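Local coordinates for protein purine nucleoside phosphorylase (Schistosoma mansoni, PDB 5TBT) that catalyses the reversible phosphorolysis of purine nucleosides such as inosine and guanosine, giving the free base and ribose 1-phosphate, at residues N117-I122 / A239-A244; G192-N197 / C216-M221; V110-I115 / T282-D287. All coordinates share one frame; numbering follows the deposited sequence.

Contact 1: N117-I122 / A239-A244. With CTN (4-amino-1-beta-D-ribofuranosyl-2(1H)-pyrimidinone), chain B; SO4 (sulfate ion), chain C.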
loop_
_atom_site.group_PDB
_atom_site.type_symbol
_atom_site.label_atom_id
_atom_site.label_comp_id
_atom_site.label_asym_id
_atom_site.label_seq_id
_atom_site.Cartn_x
_atom_site.Cartn_y
_atom_site.Cartn_z
ATOM N N ASN A 117 3.281 -3.721 -22.433
ATOM C CA ASN A 117 3.220 -2.474 -21.687
ATOM C C ASN A 117 4.479 -1.665 -21.961
ATOM O O ASN A 117 5.462 -2.169 -22.510
ATOM C CB ASN A 117 3.054 -2.718 -20.180
ATOM C CG ASN A 117 4.238 -3.454 -19.561
ATOM O OD1 ASN A 117 5.372 -2.972 -19.584
ATOM N ND2 ASN A 117 3.968 -4.614 -18.978
ATOM N N LEU A 118 4.429 -0.393 -21.572
ATOM C CA LEU A 118 5.594 0.481 -21.525
ATOM C C LEU A 118 6.070 0.576 -20.084
ATOM O O LEU A 118 5.257 0.626 -19.156
ATOM C CB LEU A 118 5.269 1.883 -22.048
ATOM C CG LEU A 118 5.440 2.215 -23.532
ATOM C CD1 LEU A 118 6.906 2.189 -23.951
ATOM C CD2 LEU A 118 4.612 1.288 -24.403
ATOM N N ALA A 119 7.386 0.603 -19.892
ATOM C CA ALA A 119 7.908 0.556 -18.536
ATOM C C ALA A 119 9.278 1.215 -18.473
ATOM O O ALA A 119 9.934 1.446 -19.492
ATOM C CB ALA A 119 7.977 -0.884 -18.026
ATOM N N GLY A 120 9.694 1.522 -17.247
ATOM C CA GLY A 120 11.004 2.096 -17.005
ATOM C C GLY A 120 12.017 1.017 -16.666
ATOM O O GLY A 120 11.702 0.035 -16.001
ATOM N N GLY A 121 13.248 1.213 -17.146
ATOM C CA GLY A 121 14.305 0.242 -16.935
ATOM C C GLY A 121 15.080 0.528 -15.665
ATOM O O GLY A 121 15.454 1.674 -15.395
ATOM N N ILE A 122 15.325 -0.522 -14.889
ATOM C CA ILE A 122 16.140 -0.451 -13.684
ATOM C C ILE A 122 17.485 -1.138 -13.889
ATOM O O ILE A 122 18.535 -0.575 -13.577
ATOM C CB ILE A 122 15.395 -1.056 -12.474
ATOM C CG1 ILE A 122 14.079 -0.318 -12.233
ATOM C CG2 ILE A 122 16.272 -1.005 -11.237
ATOM C CD1 ILE A 122 14.254 1.132 -11.852
ATOM N N ALA A 239 3.818 -11.770 -20.993
ATOM C CA ALA A 239 3.849 -10.329 -20.772
ATOM C C ALA A 239 5.208 -9.782 -21.179
ATOM O O ALA A 239 6.245 -10.325 -20.784
ATOM C CB ALA A 239 3.553 -9.986 -19.309
ATOM N N VAL A 240 5.200 -8.707 -21.965
ATOM C CA VAL A 240 6.415 -8.122 -22.522
ATOM C C VAL A 240 6.415 -6.626 -22.244
ATOM O O VAL A 240 5.444 -5.931 -22.563
ATOM C CB VAL A 240 6.535 -8.381 -24.035
ATOM C CG1 VAL A 240 7.849 -7.818 -24.565
ATOM C CG2 VAL A 240 6.420 -9.867 -24.337
ATOM N N SER A 241 7.506 -6.133 -21.666
ATOM C CA SER A 241 7.685 -4.709 -21.417
ATOM C C SER A 241 8.575 -4.104 -22.494
ATOM O O SER A 241 9.605 -4.683 -22.856
ATOM C CB SER A 241 8.294 -4.468 -20.035
ATOM O OG SER A 241 7.331 -4.644 -19.010
ATOM N N LEU A 242 8.168 -2.947 -23.013
ATOM C CA LEU A 242 9.010 -2.134 -23.881
ATOM C C LEU A 242 9.639 -1.036 -23.033
ATOM O O LEU A 242 8.926 -0.257 -22.391
ATOM C CB LEU A 242 8.213 -1.529 -25.037
ATOM C CG LEU A 242 8.944 -0.448 -25.842
ATOM C CD1 LEU A 242 10.184 -1.012 -26.523
ATOM C CD2 LEU A 242 8.022 0.214 -26.859
ATOM N N ILE A 243 10.967 -0.979 -23.032
ATOM C CA ILE A 243 11.700 -0.071 -22.155
ATOM C C ILE A 243 11.678 1.332 -22.750
ATOM O O ILE A 243 12.246 1.576 -23.820
ATOM C CB ILE A 243 13.138 -0.564 -21.939
ATOM C CG1 ILE A 243 13.121 -2.001 -21.407
ATOM C CG2 ILE A 243 13.878 0.351 -20.980
ATOM C CD1 ILE A 243 12.299 -2.173 -20.140
ATOM N N ALA A 244 11.020 2.261 -22.051
ATOM C CA ALA A 244 10.968 3.648 -22.501
ATOM C C ALA A 244 12.248 4.403 -22.170
ATOM O O ALA A 244 12.641 5.307 -22.914
ATOM C CB ALA A 244 9.766 4.361 -21.878
HETATM O "O5'" CTN B . 4.013 6.925 -19.745
HETATM C "C5'" CTN B . 2.855 6.495 -19.098
HETATM C "C4'" CTN B . 2.260 5.271 -19.774
HETATM O "O4'" CTN B . 3.239 4.291 -20.024
HETATM C "C1'" CTN B . 3.381 3.420 -18.925
HETATM N N1 CTN B . 4.608 3.676 -18.164
HETATM C C6 CTN B . 5.582 4.361 -18.701
HETATM C C5 CTN B . 6.729 4.609 -18.019
HETATM C C4 CTN B . 6.880 4.148 -16.745
HETATM N N3 CTN B . 5.914 3.436 -16.192
HETATM C C2 CTN B . 4.767 3.163 -16.882
HETATM O O2 CTN B . 3.852 2.510 -16.381
HETATM N N4 CTN B . 8.030 4.414 -16.127
HETATM C "C2'" CTN B . 2.142 3.657 -18.091
HETATM O "O2'" CTN B . 1.536 2.420 -17.792
HETATM C "C3'" CTN B . 1.278 4.613 -18.840
HETATM O "O3'" CTN B . 0.266 3.969 -19.582
HETATM S S SO4 C . 1.177 0.889 -20.953
HETATM O O1 SO4 C . 2.146 0.593 -21.909
HETATM O O2 SO4 C . 1.329 0.001 -19.856
HETATM O O3 SO4 C . 1.360 2.244 -20.495
HETATM O O4 SO4 C . -0.185 0.866 -21.411
#
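The flat carboxamide of Asn117 takes Ser241 OG in the plane of its carbonyl. The hydroxyl donates to a lone pair of OD1, with OG 2.6 Å from Asn117 OD1 and a C=O...donor angle of 116°. At the other end of the amide, Asn117 ND2 is hydrogen-bonded to Thr223 OG1, so both polar ends are tied and the amide's rotation is set. The two segments are neighbouring parallel strands of the central sheet of the phosphorylase fold. Four backbone bonds join them, running from Asn117 N to Val240 O at one end and from Ala244 N to Ala119 O at the other. Asn117, Ala119, Ser241 and Ile243 share a face, where Val218 of strand 218-220 touches the last three. On the other face Leu118 and Leu242 lie side by side and point the same way, with Leu118 CD1 3.7 Å from Leu242 CD2. Helix 259-283 covers that face through Val262 and Arg269.

Leu118 and its neighbours line the pocket that holds the ligands, consistent with the nucleoside site of the family. Bound cytidine lays one face of its base over the Leu118 carbonyl, with Leu118 O 3.3 Å from base atom N1. A sulfate, probably marking the phosphate site, is hydrogen-bonded to Ser35 OG and Ser222 OG. Leu118 N also approaches it, at a doubtfully short distance. Asn117 CB lies 3.2 Å from sulfate O2.

Contact 2: G192-N197 / C216-M221. With CTN (4-amino-1-beta-D-ribofuranosyl-2(1H)-pyrimidinone), chain B.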
loop_
_atom_site.group_PDB
_atom_site.type_symbol
_atom_site.label_atom_id
_atom_site.label_comp_id
_atom_site.label_asym_id
_atom_site.label_seq_id
_atom_site.Cartn_x
_atom_site.Cartn_y
_atom_site.Cartn_z
ATOM N N GLY A 192 13.281 -10.482 -17.127
ATOM C CA GLY A 192 13.478 -9.821 -15.850
ATOM C C GLY A 192 12.222 -9.784 -15.010
ATOM O O GLY A 192 11.168 -10.310 -15.388
ATOM N N VAL A 193 12.359 -9.132 -13.857
ATOM C CA VAL A 193 11.315 -9.052 -12.841
ATOM C C VAL A 193 10.671 -7.673 -12.904
ATOM O O VAL A 193 11.369 -6.651 -12.967
ATOM C CB VAL A 193 11.888 -9.331 -11.441
ATOM C CG1 VAL A 193 10.834 -9.107 -10.371
ATOM C CG2 VAL A 193 12.442 -10.749 -11.369
ATOM N N TYR A 194 9.342 -7.645 -12.875
ATOM C CA TYR A 194 8.557 -6.429 -13.054
ATOM C C TYR A 194 8.029 -5.954 -11.706
ATOM O O TYR A 194 7.405 -6.724 -10.973
ATOM C CB TYR A 194 7.405 -6.706 -14.023
ATOM C CG TYR A 194 6.451 -5.562 -14.313
ATOM C CD1 TYR A 194 5.404 -5.260 -13.447
ATOM C CD2 TYR A 194 6.558 -4.826 -15.485
ATOM C CE1 TYR A 194 4.517 -4.232 -13.724
ATOM C CE2 TYR A 194 5.674 -3.794 -15.772
ATOM C CZ TYR A 194 4.654 -3.504 -14.888
ATOM O OH TYR A 194 3.770 -2.485 -15.168
ATOM N N ALA A 195 8.276 -4.689 -11.383
ATOM C CA ALA A 195 7.758 -4.080 -10.165
ATOM C C ALA A 195 6.519 -3.265 -10.505
ATOM O O ALA A 195 6.523 -2.489 -11.467
ATOM C CB ALA A 195 8.814 -3.198 -9.495
ATOM N N PHE A 196 5.460 -3.451 -9.725
ATOM C CA PHE A 196 4.185 -2.783 -9.959
ATOM C C PHE A 196 4.149 -1.510 -9.123
ATOM O O PHE A 196 3.962 -1.564 -7.904
ATOM C CB PHE A 196 3.027 -3.714 -9.605
ATOM C CG PHE A 196 1.655 -3.115 -9.812
ATOM C CD1 PHE A 196 1.455 -2.006 -10.626
ATOM C CD2 PHE A 196 0.558 -3.682 -9.182
ATOM C CE1 PHE A 196 0.186 -1.473 -10.803
ATOM C CE2 PHE A 196 -0.710 -3.160 -9.354
ATOM C CZ PHE A 196 -0.898 -2.053 -10.165
ATOM N N ASN A 197 4.332 -0.366 -9.776
ATOM C CA ASN A 197 4.153 0.929 -9.135
ATOM C C ASN A 197 2.740 1.417 -9.423
ATOM O O ASN A 197 2.352 1.552 -10.588
ATOM C CB ASN A 197 5.197 1.928 -9.629
ATOM C CG ASN A 197 4.800 3.366 -9.364
ATOM O OD1 ASN A 197 4.264 3.693 -8.307
ATOM N ND2 ASN A 197 5.055 4.235 -10.337
ATOM N N CYS A 216 14.783 -5.608 -8.763
ATOM C CA CYS A 216 13.816 -5.333 -9.814
ATOM C C CYS A 216 14.556 -4.933 -11.081
ATOM O O CYS A 216 15.513 -4.155 -11.035
ATOM C CB CYS A 216 12.852 -4.218 -9.402
ATOM S SG CYS A 216 11.917 -4.532 -7.892
ATOM N N ASP A 217 14.122 -5.480 -12.213
ATOM C CA ASP A 217 14.685 -5.095 -13.500
ATOM C C ASP A 217 13.875 -4.019 -14.201
ATOM O O ASP A 217 14.432 -3.258 -14.996
ATOM C CB ASP A 217 14.795 -6.313 -14.425
ATOM C CG ASP A 217 15.609 -7.440 -13.818
ATOM O OD1 ASP A 217 16.853 -7.338 -13.813
ATOM O OD2 ASP A 217 15.007 -8.434 -13.359
ATOM N N VAL A 218 12.576 -3.939 -13.908
ATOM C CA VAL A 218 11.635 -3.121 -14.663
ATOM C C VAL A 218 10.546 -2.650 -13.704
ATOM O O VAL A 218 10.211 -3.339 -12.738
ATOM C CB VAL A 218 11.055 -3.931 -15.850
ATOM C CG1 VAL A 218 9.765 -3.336 -16.357
ATOM C CG2 VAL A 218 12.068 -4.023 -16.981
ATOM N N VAL A 219 10.003 -1.459 -13.961
ATOM C CA VAL A 219 8.932 -0.903 -13.138
ATOM C C VAL A 219 7.883 -0.264 -14.042
ATOM O O VAL A 219 8.216 0.456 -14.991
ATOM C CB VAL A 219 9.480 0.113 -12.111
ATOM C CG1 VAL A 219 10.277 1.204 -12.806
ATOM C CG2 VAL A 219 8.345 0.702 -11.286
ATOM N N GLY A 220 6.608 -0.533 -13.742
ATOM C CA GLY A 220 5.510 0.010 -14.517
ATOM C C GLY A 220 4.236 0.052 -13.700
ATOM O O GLY A 220 4.191 -0.388 -12.549
ATOM N N MET A 221 3.181 0.571 -14.332
ATOM C CA MET A 221 1.937 0.903 -13.647
ATOM C C MET A 221 0.766 -0.001 -14.021
ATOM O O MET A 221 -0.384 0.352 -13.733
ATOM C CB MET A 221 1.548 2.356 -13.929
ATOM C CG MET A 221 2.594 3.395 -13.563
ATOM S SD MET A 221 2.065 5.060 -14.029
ATOM C CE MET A 221 3.603 5.964 -13.865
HETATM O "O5'" CTN B . 4.013 6.925 -19.745
HETATM C "C5'" CTN B . 2.855 6.495 -19.098
HETATM C "C4'" CTN B . 2.260 5.271 -19.774
HETATM O "O4'" CTN B . 3.239 4.291 -20.024
HETATM C "C1'" CTN B . 3.381 3.420 -18.925
HETATM N N1 CTN B . 4.608 3.676 -18.164
HETATM C C6 CTN B . 5.582 4.361 -18.701
HETATM C C5 CTN B . 6.729 4.609 -18.019
HETATM C C4 CTN B . 6.880 4.148 -16.745
HETATM N N3 CTN B . 5.914 3.436 -16.192
HETATM C C2 CTN B . 4.767 3.163 -16.882
HETATM O O2 CTN B . 3.852 2.510 -16.381
HETATM N N4 CTN B . 8.030 4.414 -16.127
HETATM C "C2'" CTN B . 2.142 3.657 -18.091
HETATM O "O2'" CTN B . 1.536 2.420 -17.792
HETATM C "C3'" CTN B . 1.278 4.613 -18.840
HETATM O "O3'" CTN B . 0.266 3.969 -19.582
#
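Tyr194 and Gly220 form the tightest part of this contact. The tyrosine's CG is anti to its backbone N (chi1 179°), which lays the ring along the strand towards Gly220. Tyr194 OH comes 3.1 Å from Gly220 CA, a position it can take because no side chain stands there. The hydroxyl's polar partner is Ser222 N, just past the segment. Tyr194 CD2 also meets Val218 CG1 at 3.6 Å. Ala195 projects from the other face, where its CB packs 3.7 Å from Cys216 SG.

The strands 189-196 and 218-220 run parallel and belong to a beta-alpha-beta unit, with helix 205-213 as the connection. Ala195 N donates to Val218 O at 2.7 Å, Gly220 N to Ala195 O at 3.0 Å, and Asn197 N to Gly220 O. Phe196 sets its ring edge in plane with Gly220 O.

Asp217 is partly open to solvent, and its end is held by polar bonds more than by close apolar packing. Val193 O receives Asp217 N and, more weakly, Val218 N. Asp217 OD2 accepts Val193 N at 2.8 Å through its anti lone pair, while OD1 takes Asn123 ND2. Both carboxylate oxygens are thus used.

At the opposite end Met221 reaches the bound cytidine, and Phe161 of a second subunit packs on it. Met221 N makes a weak bond to ligand O2 at 2.9 Å, and Met221 CG lies 3.2 Å from that oxygen. The chemistry implies a firmly bonded strand pair that presents Met221 to the ligand and adds a weak bond to the base; Tyr202, His259 and Glu203 supply further ligand bonds.

Contact 3: V110-I115 / T282-D287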
loop_
_atom_site.group_PDB
_atom_site.type_symbol
_atom_site.label_atom_id
_atom_site.label_comp_id
_atom_site.label_asym_id
_atom_site.label_seq_id
_atom_site.Cartn_x
_atom_site.Cartn_y
_atom_site.Cartn_z
ATOM N N VAL A 110 -11.247 -18.212 -23.658
ATOM C CA VAL A 110 -9.854 -17.810 -23.809
ATOM C C VAL A 110 -8.971 -18.704 -22.950
ATOM O O VAL A 110 -9.279 -18.971 -21.781
ATOM C CB VAL A 110 -9.681 -16.327 -23.444
ATOM C CG1 VAL A 110 -8.209 -15.983 -23.258
ATOM C CG2 VAL A 110 -10.301 -15.445 -24.515
ATOM N N ARG A 111 -7.867 -19.179 -23.532
ATOM C CA ARG A 111 -6.905 -19.996 -22.811
ATOM C C ARG A 111 -5.527 -19.361 -22.691
ATOM O O ARG A 111 -4.736 -19.805 -21.853
ATOM C CB ARG A 111 -6.772 -21.375 -23.478
ATOM C CG ARG A 111 -8.094 -22.124 -23.604
ATOM C CD ARG A 111 -7.932 -23.627 -23.407
ATOM N NE ARG A 111 -7.274 -24.282 -24.535
ATOM C CZ ARG A 111 -7.904 -24.673 -25.639
ATOM N NH1 ARG A 111 -9.208 -24.466 -25.767
ATOM N NH2 ARG A 111 -7.232 -25.265 -26.616
ATOM N N VAL A 112 -5.221 -18.341 -23.493
ATOM C CA VAL A 112 -3.930 -17.658 -23.451
ATOM C C VAL A 112 -4.169 -16.158 -23.573
ATOM O O VAL A 112 -4.919 -15.713 -24.449
ATOM C CB VAL A 112 -2.985 -18.142 -24.571
ATOM C CG1 VAL A 112 -1.700 -17.327 -24.572
ATOM C CG2 VAL A 112 -2.675 -19.620 -24.413
ATOM N N LEU A 113 -3.529 -15.381 -22.698
ATOM C CA LEU A 113 -3.629 -13.923 -22.689
ATOM C C LEU A 113 -2.245 -13.329 -22.917
ATOM O O LEU A 113 -1.310 -13.626 -22.167
ATOM C CB LEU A 113 -4.213 -13.422 -21.365
ATOM C CG LEU A 113 -4.216 -11.910 -21.130
ATOM C CD1 LEU A 113 -5.146 -11.210 -22.106
ATOM C CD2 LEU A 113 -4.595 -11.594 -19.689
ATOM N N LEU A 114 -2.120 -12.490 -23.942
ATOM C CA LEU A 114 -0.863 -11.839 -24.288
ATOM C C LEU A 114 -0.951 -10.354 -23.956
ATOM O O LEU A 114 -1.957 -9.704 -24.255
ATOM C CB LEU A 114 -0.539 -12.026 -25.772
ATOM C CG LEU A 114 -0.663 -13.449 -26.326
ATOM C CD1 LEU A 114 -0.510 -13.458 -27.839
ATOM C CD2 LEU A 114 0.345 -14.386 -25.677
ATOM N N ILE A 115 0.104 -9.817 -23.340
ATOM C CA ILE A 115 0.085 -8.465 -22.787
ATOM C C ILE A 115 1.375 -7.740 -23.155
ATOM O O ILE A 115 2.466 -8.312 -23.058
ATOM C CB ILE A 115 -0.084 -8.479 -21.253
ATOM C CG1 ILE A 115 -1.288 -9.329 -20.844
ATOM C CG2 ILE A 115 -0.227 -7.063 -20.709
ATOM C CD1 ILE A 115 -1.489 -9.425 -19.353
ATOM N N THR A 282 0.371 -16.961 -34.220
ATOM C CA THR A 282 0.261 -17.991 -35.249
ATOM C C THR A 282 0.863 -19.313 -34.785
ATOM O O THR A 282 0.326 -20.385 -35.088
ATOM C CB THR A 282 0.938 -17.509 -36.532
ATOM O OG1 THR A 282 0.240 -16.360 -37.033
ATOM C CG2 THR A 282 0.936 -18.603 -37.592
ATOM N N ARG A 283 1.967 -19.260 -34.040
ATOM C CA ARG A 283 2.691 -20.456 -33.631
ATOM C C ARG A 283 2.260 -20.989 -32.271
ATOM O O ARG A 283 2.785 -22.020 -31.836
ATOM C CB ARG A 283 4.198 -20.166 -33.606
ATOM C CG ARG A 283 4.735 -19.571 -34.896
ATOM C CD ARG A 283 5.602 -20.554 -35.663
ATOM N NE ARG A 283 6.838 -20.874 -34.953
ATOM C CZ ARG A 283 7.992 -20.243 -35.140
ATOM N NH1 ARG A 283 8.074 -19.252 -36.018
ATOM N NH2 ARG A 283 9.065 -20.602 -34.450
ATOM N N LEU A 284 1.314 -20.328 -31.606
ATOM C CA LEU A 284 1.002 -20.657 -30.221
ATOM C C LEU A 284 0.461 -22.078 -30.103
ATOM O O LEU A 284 -0.443 -22.460 -30.860
ATOM C CB LEU A 284 -0.026 -19.681 -29.643
ATOM C CG LEU A 284 0.514 -18.448 -28.915
ATOM C CD1 LEU A 284 -0.585 -17.741 -28.135
ATOM C CD2 LEU A 284 1.664 -18.838 -28.011
ATOM N N PRO A 285 0.992 -22.891 -29.187
ATOM C CA PRO A 285 0.287 -24.108 -28.765
ATOM C C PRO A 285 -0.768 -23.741 -27.734
ATOM O O PRO A 285 -0.457 -23.243 -26.650
ATOM C CB PRO A 285 1.399 -24.969 -28.159
ATOM C CG PRO A 285 2.382 -23.987 -27.652
ATOM C CD PRO A 285 2.313 -22.772 -28.548
ATOM N N LEU A 286 -2.019 -23.978 -28.085
ATOM C CA LEU A 286 -3.153 -23.570 -27.273
ATOM C C LEU A 286 -3.376 -24.565 -26.135
ATOM O O LEU A 286 -3.440 -25.779 -26.362
ATOM C CB LEU A 286 -4.404 -23.464 -28.144
ATOM C CG LEU A 286 -5.103 -22.103 -28.139
ATOM C CD1 LEU A 286 -6.508 -22.231 -27.608
ATOM C CD2 LEU A 286 -4.350 -21.019 -27.361
ATOM N N ASP A 287 -3.481 -24.049 -24.913
ATOM C CA ASP A 287 -3.718 -24.881 -23.739
ATOM C C ASP A 287 -4.584 -24.127 -22.728
ATOM O O ASP A 287 -4.865 -24.615 -21.631
ATOM C CB ASP A 287 -2.392 -25.309 -23.102
ATOM C CG ASP A 287 -1.626 -26.308 -23.955
ATOM O OD1 ASP A 287 -2.215 -27.343 -24.330
ATOM O OD2 ASP A 287 -0.440 -26.053 -24.252
#
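Leu284, which packs on Val112, and Thr282 both turn their carbonyl oxygens to Arg78 NH1. The bond from Leu284 O is a sound one; that from Thr282 O is weak. This single nitrogen therefore ties down the chain where it leaves the end of helix 259-283. Leu284 is the first residue past that helix with a non-helical backbone, and from there the chain runs on to its C-terminus.

The contact joins this tail to the start of strand 112-121 in the phosphorylase fold. It is side-chain packing. Val112 straddles two leucines with its two branches. Its CG1, anti to the backbone N (chi1 175°), meets Leu284 CD1 at 3.8 Å. Its CG2 meets Leu286 CD2 at 3.7 Å. Leu114 CD2 adds a looser touch to Leu284 CD1 at 4.3 Å. Leu172 and Leu175 of helix 170-182 and Ile29 of strand 29-32 extend this apolar patch around Leu284.

Arg111 closes the exposed side. Its chain is bent at chi2 (-144°) and chi3 (-73°), which brings the guanidinium crosswise to Leu286. Leu286 CD1 sits over one face, offset toward the rim and 3.3 Å from Arg111 NH2. At the edge Asp287 CA and Leu286 O lie near the guanidinium plane, and Arg111 NE is 3.2 Å from Asp287 C. Leu286 and Asp287 are poorly ordered, so every distance to them is approximate.

Arg111 NH2 and Asp287 OD1 stand 5.9 Å apart, and the opposite charges may attract weakly at this exposed edge. Asp287 OD2 has a long, weak ion pair with Lys236. The C-terminal carboxylate beside Arg111 may also attract it, which the incomplete model leaves open. The chemistry implies apolar hold at Val112, Leu114 and Leu284, with a firmer polar hold from Arg78.

In the fold
Contacts 1 and 2 are buried in the sheet core, with centres about 8 Å apart. Contact 3 is partly exposed, about 21 Å from contact 1 and 23 Å from contact 2, centre to centre. Strand 112-121 serves contacts 1 and 3 with its two ends, and Val240 N with Ile115 O probably bonds where they meet. It also pairs antiparallel with strand 218-220 of contact 2, where Gly120 N meets Val219 O. Contacts 1 and 2 are backbone-bonded parallel strand pairs, and both reach the cytidine. Contact 3 touches no ligand and lacks strand pairing; it seats the C-terminal tail by side-chain packing. Along the chain, contact 3 encloses contact 1, which encloses contact 2.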